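Local coordinates for protein thiol-disulfide oxidoreductase (Bacteroides thetaiotaomicron, PDB 3FW2) that belongs to the TlpA-like thiol-disulfide oxidoreductase family, this chain being its C-terminal thioredoxin-like domain, which lacks the usual redox cysteine pair, so its activity is uncertain, at residues F13-N18 with K23-S28; I75-D80 with E107-Y112; R58-K63 with I70-I75. All blocks are in the same frame, centred on the assembly; numbering follows the deposited sequence. Where two conformers were deposited one is given.

Interaction 1. Residues F13-N18 with K23-S28; sequences FFSLPN and KITRSS
The carbonyl oxygen of Ile24 is approached twice from segment 13-18: Leu16 N donates to Ile24 O at 3.1 Å, nearly straight at 163°, and the CA-H of Ser15 adds a weaker contact to the same oxygen. The return bond, Ile24 N to Leu16 O, is shorter at 2.8 Å, although the donor sits above the carbonyl plane. Leu16 and Ile24 thus form an antiparallel hydrogen-bonded pair, and Pro17 faces Lys23 in the adjoining non-hydrogen-bonded pair. The long side chain of Lys23 lies beside the proline, its CD 4.0 Å from Pro17 CD. Its NZ and Ser15 O share a water, which donates to the carbonyl and accepts from Lys23 NZ. Together the strands make a two-stranded beta hairpin, packed through Leu16 and Ile24 against Val98 of strand 96-98 in the main thioredoxin-fold sheet. Beyond the paired residues, Phe14 makes the contact. With CG set between its backbone N and carbonyl carbon (chi1 63°), the ring is set against the backbone of 24-26, bringing CD2 to 3.8 Å from Ile24 O and CZ to 3.7 Å from Arg26 N. A second water sits over the centre of one ring face, donating to Phe14 O and accepting from Arg26 N. An alanine in place of Phe14 would remove the ring, and the likely result is a gap between the hairpin and Leu73 and Ile38 of the sheet, with that water left without the surface it rests on. Thr25 presses CG2 to 3.5 Å from Phe14 O, while its OG1 accepts from Ser27 N in an ST turn, and Ser28 OG accepts from Thr25 N at 3.0 Å, an almost linear bond.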
# COMPACT_ATOMS: atom_id res chain seq x y z
N PHE A 13 -17.57 7.91 -6.97
CA PHE A 13 -18.18 6.70 -7.47
C PHE A 13 -17.21 5.54 -7.45
O PHE A 13 -16.00 5.73 -7.67
CB PHE A 13 -18.64 6.92 -8.89
CG PHE A 13 -19.29 5.73 -9.50
CD1 PHE A 13 -20.54 5.33 -9.08
CD2 PHE A 13 -18.68 5.08 -10.53
CE1 PHE A 13 -21.16 4.22 -9.71
CE2 PHE A 13 -19.29 3.99 -11.14
CZ PHE A 13 -20.50 3.56 -10.73
N PHE A 14 -17.73 4.36 -7.13
CA PHE A 14 -17.02 3.16 -7.43
C PHE A 14 -17.99 2.08 -7.88
O PHE A 14 -19.16 2.12 -7.55
CB PHE A 14 -16.21 2.66 -6.22
CG PHE A 14 -17.06 2.30 -5.07
CD1 PHE A 14 -17.29 3.21 -4.08
CD2 PHE A 14 -17.63 1.00 -4.96
CE1 PHE A 14 -18.12 2.90 -2.98
CE2 PHE A 14 -18.45 0.69 -3.90
CZ PHE A 14 -18.69 1.63 -2.90
N SER A 15 -17.44 1.13 -8.63
CA SER A 15 -18.15 -0.03 -9.08
C SER A 15 -17.12 -1.12 -9.25
O SER A 15 -16.29 -1.06 -10.15
CB SER A 15 -18.85 0.24 -10.42
OG SER A 15 -19.44 -0.93 -10.98
N LEU A 16 -17.20 -2.11 -8.38
CA LEU A 16 -16.15 -3.08 -8.17
C LEU A 16 -16.69 -4.49 -8.07
O LEU A 16 -17.73 -4.70 -7.40
CB LEU A 16 -15.41 -2.70 -6.86
CG LEU A 16 -14.63 -1.39 -6.90
CD1 LEU A 16 -14.20 -0.90 -5.49
CD2 LEU A 16 -13.43 -1.45 -7.84
N PRO A 17 -15.99 -5.46 -8.65
CA PRO A 17 -16.53 -6.84 -8.68
C PRO A 17 -16.30 -7.64 -7.39
O PRO A 17 -15.21 -7.55 -6.81
CB PRO A 17 -15.76 -7.49 -9.83
CG PRO A 17 -14.45 -6.76 -9.87
CD PRO A 17 -14.75 -5.36 -9.46
N ASN A 18 -17.33 -8.34 -6.95
CA ASN A 18 -17.25 -9.28 -5.85
C ASN A 18 -16.64 -10.62 -6.29
O ASN A 18 -16.14 -10.71 -7.43
CB ASN A 18 -18.59 -9.42 -5.14
CG ASN A 18 -19.64 -10.13 -5.97
OD1 ASN A 18 -19.34 -10.71 -7.00
ND2 ASN A 18 -20.89 -10.11 -5.46
N LYS A 23 -20.69 -6.59 -10.24
CA LYS A 23 -20.27 -5.24 -9.86
C LYS A 23 -21.11 -4.69 -8.72
O LYS A 23 -22.33 -4.67 -8.78
CB LYS A 23 -20.30 -4.25 -11.05
CG LYS A 23 -19.39 -4.66 -12.20
CD LYS A 23 -17.92 -4.67 -11.84
CE LYS A 23 -17.05 -4.95 -13.07
NZ LYS A 23 -16.63 -3.69 -13.78
N ILE A 24 -20.45 -4.19 -7.68
CA ILE A 24 -21.11 -3.69 -6.51
C ILE A 24 -20.82 -2.20 -6.41
O ILE A 24 -19.65 -1.78 -6.59
CB ILE A 24 -20.53 -4.36 -5.22
CG1 ILE A 24 -20.70 -5.86 -5.27
CG2 ILE A 24 -21.11 -3.76 -3.95
CD1 ILE A 24 -22.19 -6.33 -5.40
N THR A 25 -21.83 -1.43 -6.04
CA THR A 25 -21.73 0.00 -5.83
C THR A 25 -22.38 0.29 -4.46
O THR A 25 -23.00 -0.59 -3.87
CB THR A 25 -22.47 0.87 -6.88
OG1 THR A 25 -23.88 0.78 -6.66
CG2 THR A 25 -22.13 0.45 -8.36
N ARG A 26 -22.27 1.51 -3.99
CA ARG A 26 -22.91 1.89 -2.70
C ARG A 26 -24.45 1.80 -2.78
O ARG A 26 -25.12 1.77 -1.75
CB ARG A 26 -22.47 3.27 -2.22
CG ARG A 26 -22.99 4.43 -3.02
CD ARG A 26 -22.74 5.74 -2.26
NE ARG A 26 -23.55 6.75 -2.85
CZ ARG A 26 -24.82 7.02 -2.55
NH1 ARG A 26 -25.47 6.44 -1.56
NH2 ARG A 26 -25.43 7.96 -3.24
N SER A 27 -24.98 1.76 -4.00
CA SER A 27 -26.44 1.60 -4.22
C SER A 27 -26.90 0.21 -4.62
O SER A 27 -28.10 0.00 -4.97
CB SER A 27 -26.88 2.61 -5.28
OG SER A 27 -26.50 3.90 -4.85
N SER A 28 -26.01 -0.78 -4.55
CA SER A 28 -26.42 -2.17 -4.72
C SER A 28 -27.45 -2.53 -3.67
O SER A 28 -27.57 -1.86 -2.65
CB SER A 28 -25.24 -3.12 -4.64
OG SER A 28 -24.43 -2.95 -5.76
O HOH W 1 -20.69 3.48 -5.66
O HOH W 2 -14.75 -2.55 -11.73

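Interaction 2. Residues I75-D80 with E107-Y112; sequences ISLDVD and EVAKQY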
# COMPACT_ATOMS: atom_id res chain seq x y z
N ILE A 75 -13.08 -3.54 0.56
CA ILE A 75 -12.41 -3.29 -0.70
C ILE A 75 -10.95 -3.67 -0.57
O ILE A 75 -10.21 -3.08 0.25
CB ILE A 75 -12.53 -1.84 -1.11
CG1 ILE A 75 -14.02 -1.47 -1.31
CG2 ILE A 75 -11.72 -1.61 -2.37
CD1 ILE A 75 -14.30 -0.07 -1.79
N SER A 76 -10.52 -4.66 -1.32
CA SER A 76 -9.13 -5.08 -1.29
C SER A 76 -8.29 -4.43 -2.36
O SER A 76 -8.75 -4.23 -3.50
CB SER A 76 -9.01 -6.58 -1.46
OG SER A 76 -7.63 -6.98 -1.49
N LEU A 77 -7.04 -4.17 -2.00
CA LEU A 77 -6.01 -3.72 -2.93
C LEU A 77 -5.07 -4.86 -3.34
O LEU A 77 -3.93 -4.63 -3.79
CB LEU A 77 -5.27 -2.50 -2.35
CG LEU A 77 -6.19 -1.36 -1.96
CD1 LEU A 77 -5.32 -0.24 -1.37
CD2 LEU A 77 -7.07 -0.84 -3.12
N ASP A 78 -5.54 -6.09 -3.22
CA ASP A 78 -4.82 -7.23 -3.77
C ASP A 78 -4.69 -7.15 -5.31
O ASP A 78 -5.55 -6.56 -6.02
CB ASP A 78 -5.53 -8.54 -3.44
CG ASP A 78 -5.19 -9.06 -2.08
OD1 ASP A 78 -4.02 -9.41 -1.89
OD2 ASP A 78 -6.07 -9.13 -1.21
N VAL A 79 -3.65 -7.80 -5.80
CA VAL A 79 -3.44 -7.98 -7.25
C VAL A 79 -3.66 -9.40 -7.70
O VAL A 79 -3.85 -9.65 -8.90
CB VAL A 79 -2.04 -7.56 -7.66
CG1 VAL A 79 -1.92 -5.99 -7.52
CG2 VAL A 79 -1.00 -8.36 -6.89
N ASP A 80 -3.70 -10.33 -6.75
CA ASP A 80 -3.80 -11.77 -7.02
C ASP A 80 -5.15 -12.29 -6.50
O ASP A 80 -5.46 -12.23 -5.29
CB ASP A 80 -2.66 -12.52 -6.37
CG ASP A 80 -2.64 -14.03 -6.72
OD1 ASP A 80 -1.80 -14.44 -7.54
OD2 ASP A 80 -3.42 -14.81 -6.16
N GLU A 107 -8.32 2.22 -9.35
CA GLU A 107 -8.85 3.59 -9.38
C GLU A 107 -9.44 4.00 -8.03
O GLU A 107 -9.31 5.13 -7.60
CB GLU A 107 -9.96 3.73 -10.46
CG GLU A 107 -9.45 3.70 -11.88
CD GLU A 107 -8.55 4.86 -12.22
OE1 GLU A 107 -8.96 6.04 -12.13
OE2 GLU A 107 -7.43 4.59 -12.67
N VAL A 108 -10.11 3.09 -7.36
CA VAL A 108 -10.77 3.39 -6.10
C VAL A 108 -9.77 3.88 -5.04
O VAL A 108 -10.09 4.79 -4.23
CB VAL A 108 -11.66 2.21 -5.57
CG1 VAL A 108 -10.79 0.98 -5.19
CG2 VAL A 108 -12.59 2.68 -4.46
N ALA A 109 -8.56 3.35 -5.10
CA ALA A 109 -7.52 3.75 -4.15
C ALA A 109 -7.09 5.19 -4.34
O ALA A 109 -6.82 5.89 -3.38
CB ALA A 109 -6.27 2.81 -4.25
N LYS A 110 -7.02 5.61 -5.59
CA LYS A 110 -6.73 6.98 -5.91
C LYS A 110 -7.92 7.84 -5.58
O LYS A 110 -7.76 8.94 -5.00
CB LYS A 110 -6.37 7.08 -7.39
CG LYS A 110 -5.23 6.14 -7.78
CD LYS A 110 -4.77 6.33 -9.24
CE LYS A 110 -5.43 5.35 -10.17
NZ LYS A 110 -5.11 5.60 -11.62
N GLN A 111 -9.10 7.41 -5.96
CA GLN A 111 -10.31 8.25 -5.72
C GLN A 111 -10.55 8.53 -4.23
O GLN A 111 -11.01 9.63 -3.85
CB GLN A 111 -11.55 7.62 -6.34
CG GLN A 111 -11.56 7.49 -7.86
CD GLN A 111 -11.49 8.84 -8.55
OE1 GLN A 111 -12.50 9.42 -8.82
NE2 GLN A 111 -10.28 9.35 -8.79
N TYR A 112 -10.25 7.52 -3.39
CA TYR A 112 -10.44 7.63 -1.95
C TYR A 112 -9.15 8.09 -1.23
O TYR A 112 -9.14 8.06 -0.02
CB TYR A 112 -10.97 6.31 -1.35
CG TYR A 112 -12.44 6.25 -1.61
CD1 TYR A 112 -12.91 5.97 -2.89
CD2 TYR A 112 -13.36 6.60 -0.61
CE1 TYR A 112 -14.28 5.95 -3.15
CE2 TYR A 112 -14.74 6.57 -0.86
CZ TYR A 112 -15.19 6.25 -2.14
OH TYR A 112 -16.57 6.30 -2.37
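Ile75 and Leu77 meet Val108 and Ala109 in a small, wholly apolar and buried contact that joins the end of strand 70-76, with the residue just after it, to the short helix 107-111. In this thioredoxin fold the strand lies between strands 35-41 and 96-98, and the helix rests over one face of that sheet. The contact consists of methyl groups meeting methyl groups. Ile75 CG2 comes to 3.9 Å from Val108 CG1. The other branch of the valine is engaged more loosely, Val108 CG2 lying 4.2 Å from Ile75 CD1. The two side chains pass at a slant. Val108 can offer both methyls because CG1 stands between its backbone N and carbonyl carbon (chi1 66°) while CG2 is anti to the N. Farther along, where the chain has left the strand, Leu77 reaches the helix with one branch, CD2 lying 3.9 Å from Ala109 CB; the alanine meets it with its single methyl. The opposite face of the sheet is handled differently. Ser76 points away from the helix, against Trp84 of helix 81-90, and its OG accepts from Asp78 N in an ST turn. The turn is anchored to the loop that follows strand 35-41 by Asp78 OD1 with Ser43 and by Leu77 O with Trp44 NE1. On the helix, Glu107 and Lys110 pair by a salt bridge at 2.7 Å between Glu107 OE2 and Lys110 NZ, one turn apart and away from the strand. Ser76 OG, already an acceptor, also donates to Asp78 OD2 at 2.7 Å, approaching it from above the carboxylate plane.

Interaction 3. Residues R58-K63 with I70-I75; sequences REIYKK and IGMLGI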
# COMPACT_ATOMS: atom_id res chain seq x y z
N ARG A 58 -15.00 -7.73 12.54
CA ARG A 58 -15.77 -8.98 12.77
C ARG A 58 -16.80 -8.78 13.87
O ARG A 58 -17.88 -9.36 13.81
CB ARG A 58 -14.86 -10.15 13.16
CG ARG A 58 -14.05 -10.73 12.04
CD ARG A 58 -13.31 -12.01 12.44
NE ARG A 58 -12.12 -12.17 11.61
CZ ARG A 58 -10.88 -11.80 11.91
NH1 ARG A 58 -10.56 -11.30 13.12
NH2 ARG A 58 -9.92 -11.97 10.99
N GLU A 59 -16.45 -7.97 14.90
CA GLU A 59 -17.40 -7.70 15.99
C GLU A 59 -18.57 -6.86 15.54
O GLU A 59 -19.71 -7.12 15.93
CB GLU A 59 -16.75 -7.04 17.18
CG GLU A 59 -15.94 -7.99 17.97
CD GLU A 59 -16.80 -8.77 18.97
OE1 GLU A 59 -17.36 -9.84 18.63
OE2 GLU A 59 -16.89 -8.30 20.13
N ILE A 60 -18.31 -5.84 14.71
CA ILE A 60 -19.38 -5.04 14.14
C ILE A 60 -20.31 -5.88 13.27
O ILE A 60 -21.51 -5.77 13.38
CB ILE A 60 -18.77 -3.81 13.40
CG1 ILE A 60 -18.12 -2.89 14.47
CG2 ILE A 60 -19.82 -3.09 12.56
CD1 ILE A 60 -16.95 -2.04 14.04
N TYR A 61 -19.75 -6.73 12.43
CA TYR A 61 -20.56 -7.54 11.51
C TYR A 61 -21.41 -8.49 12.34
O TYR A 61 -22.60 -8.70 12.04
CB TYR A 61 -19.62 -8.32 10.56
CG TYR A 61 -20.35 -9.30 9.67
CD1 TYR A 61 -21.15 -8.85 8.65
CD2 TYR A 61 -20.21 -10.66 9.85
CE1 TYR A 61 -21.82 -9.74 7.80
CE2 TYR A 61 -20.89 -11.57 9.00
CZ TYR A 61 -21.68 -11.07 7.98
OH TYR A 61 -22.39 -11.92 7.13
N LYS A 62 -20.81 -9.07 13.38
CA LYS A 62 -21.55 -10.05 14.18
C LYS A 62 -22.77 -9.38 14.79
O LYS A 62 -23.85 -9.99 14.84
CB LYS A 62 -20.66 -10.69 15.25
CG LYS A 62 -21.35 -11.75 16.07
CD LYS A 62 -20.36 -12.79 16.62
CE LYS A 62 -20.79 -13.31 17.98
NZ LYS A 62 -19.91 -14.41 18.54
N LYS A 63 -22.62 -8.13 15.23
CA LYS A 63 -23.70 -7.40 15.88
C LYS A 63 -24.70 -6.82 14.89
O LYS A 63 -25.90 -6.75 15.20
CB LYS A 63 -23.09 -6.26 16.73
CG LYS A 63 -24.10 -5.50 17.55
CD LYS A 63 -23.44 -4.64 18.63
CE LYS A 63 -24.53 -4.16 19.60
NZ LYS A 63 -24.12 -2.93 20.34
N ILE A 70 -27.36 -0.01 8.53
CA ILE A 70 -25.91 -0.05 8.33
C ILE A 70 -25.53 -1.29 7.53
O ILE A 70 -26.02 -2.39 7.79
CB ILE A 70 -25.11 0.04 9.68
CG1 ILE A 70 -23.59 0.07 9.43
CG2 ILE A 70 -25.35 -1.13 10.55
CD1 ILE A 70 -23.10 1.37 8.76
N GLY A 71 -24.67 -1.05 6.52
CA GLY A 71 -24.06 -2.09 5.73
C GLY A 71 -22.53 -2.00 5.77
O GLY A 71 -21.99 -0.96 6.15
N MSE A 72 -21.87 -3.08 5.36
CA MSE A 72 -20.40 -3.15 5.35
C MSE A 72 -19.87 -3.67 4.02
O MSE A 72 -20.40 -4.65 3.42
CB MSE A 72 -19.91 -4.06 6.48
CG MSE A 72 -20.19 -3.51 7.81
SE MSE A 72 -19.71 -4.87 9.21
CE MSE A 72 -17.79 -5.11 8.86
N LEU A 73 -18.77 -3.06 3.55
CA LEU A 73 -18.16 -3.49 2.30
C LEU A 73 -16.63 -3.47 2.50
O LEU A 73 -16.09 -2.45 2.85
CB LEU A 73 -18.45 -2.50 1.16
CG LEU A 73 -17.84 -2.81 -0.21
CD1 LEU A 73 -18.28 -4.19 -0.72
CD2 LEU A 73 -18.18 -1.67 -1.20
N GLY A 74 -15.97 -4.57 2.14
CA GLY A 74 -14.52 -4.63 2.15
C GLY A 74 -14.03 -4.46 0.72
O GLY A 74 -14.48 -5.15 -0.20
N ILE A 75 -13.08 -3.54 0.56
CA ILE A 75 -12.41 -3.29 -0.70
C ILE A 75 -10.95 -3.67 -0.57
O ILE A 75 -10.21 -3.08 0.25
CB ILE A 75 -12.53 -1.84 -1.11
CG1 ILE A 75 -14.02 -1.47 -1.31
CG2 ILE A 75 -11.72 -1.61 -2.37
CD1 ILE A 75 -14.30 -0.07 -1.79
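The Tyr61 ring meets Met72 at its edge: the selenium of this selenomethionine lies near the ring plane, 4.3 Å from Tyr61 CD1, and not over a face. The closer touches are with the root of the tyrosine. Met72 SE is 3.6 Å from Tyr61 CA and 3.7 Å from Tyr61 CB, so the chalcogen rests against the helix backbone itself. Tyr61 permits this by carrying CG anti to its backbone N (chi1 173°), which leaves CA and CB accessible to SE and presents the ring's edge to it; the tyrosine also packs on Asp94. From the preceding residue, Ile60 supplies its branch methyl, CG2, at 3.8 Å from Met72 SE, and Ile60 also reaches Leu139 of helix 136-149. Met72 itself is extended as far as SE and bends only at the last torsion (chi3 60°), which brings CE to 4.1 Å from Tyr61 CB. A single long side chain thereby spans the distance from strand to helix. The arrangement belongs to a beta-alpha-beta unit, strand 35-41, helix 48-64 and strand 70-76, in which the helix lies along one face of the sheet. The next residue, Leu73, faces the other way, toward Phe14 and Phe31. Between helix and strand themselves, everything rests on van der Waals contact with a flexible side chain that carries a polarisable atom, so the fit depends on shape and dispersion and does not call for the strict alignment that a polar bond would need; the natural methionine has sulfur in this place, which would probably make the same kind of contact.

Following the chain from the N terminus, interaction 1 closes a tight hairpin with four residues between its segments. Interaction 3 then closes the short connection from helix 48-64 into strand 70-76, and interaction 2 closes a longer loop that holds helix 81-90 and strand 96-98. The three follow in series, neither nested nor crossing, although interactions 3 and 2 share Ile75 on one strand and lie on opposite sides of the chain's centre. The hairpin is their neighbour in space: Leu16 CD1 touches both Ile75 CD1 and Val108 CG1, and Phe14 rests on Leu73. Hairpin, short helix and crossover helix are thus all tied to strand 70-76.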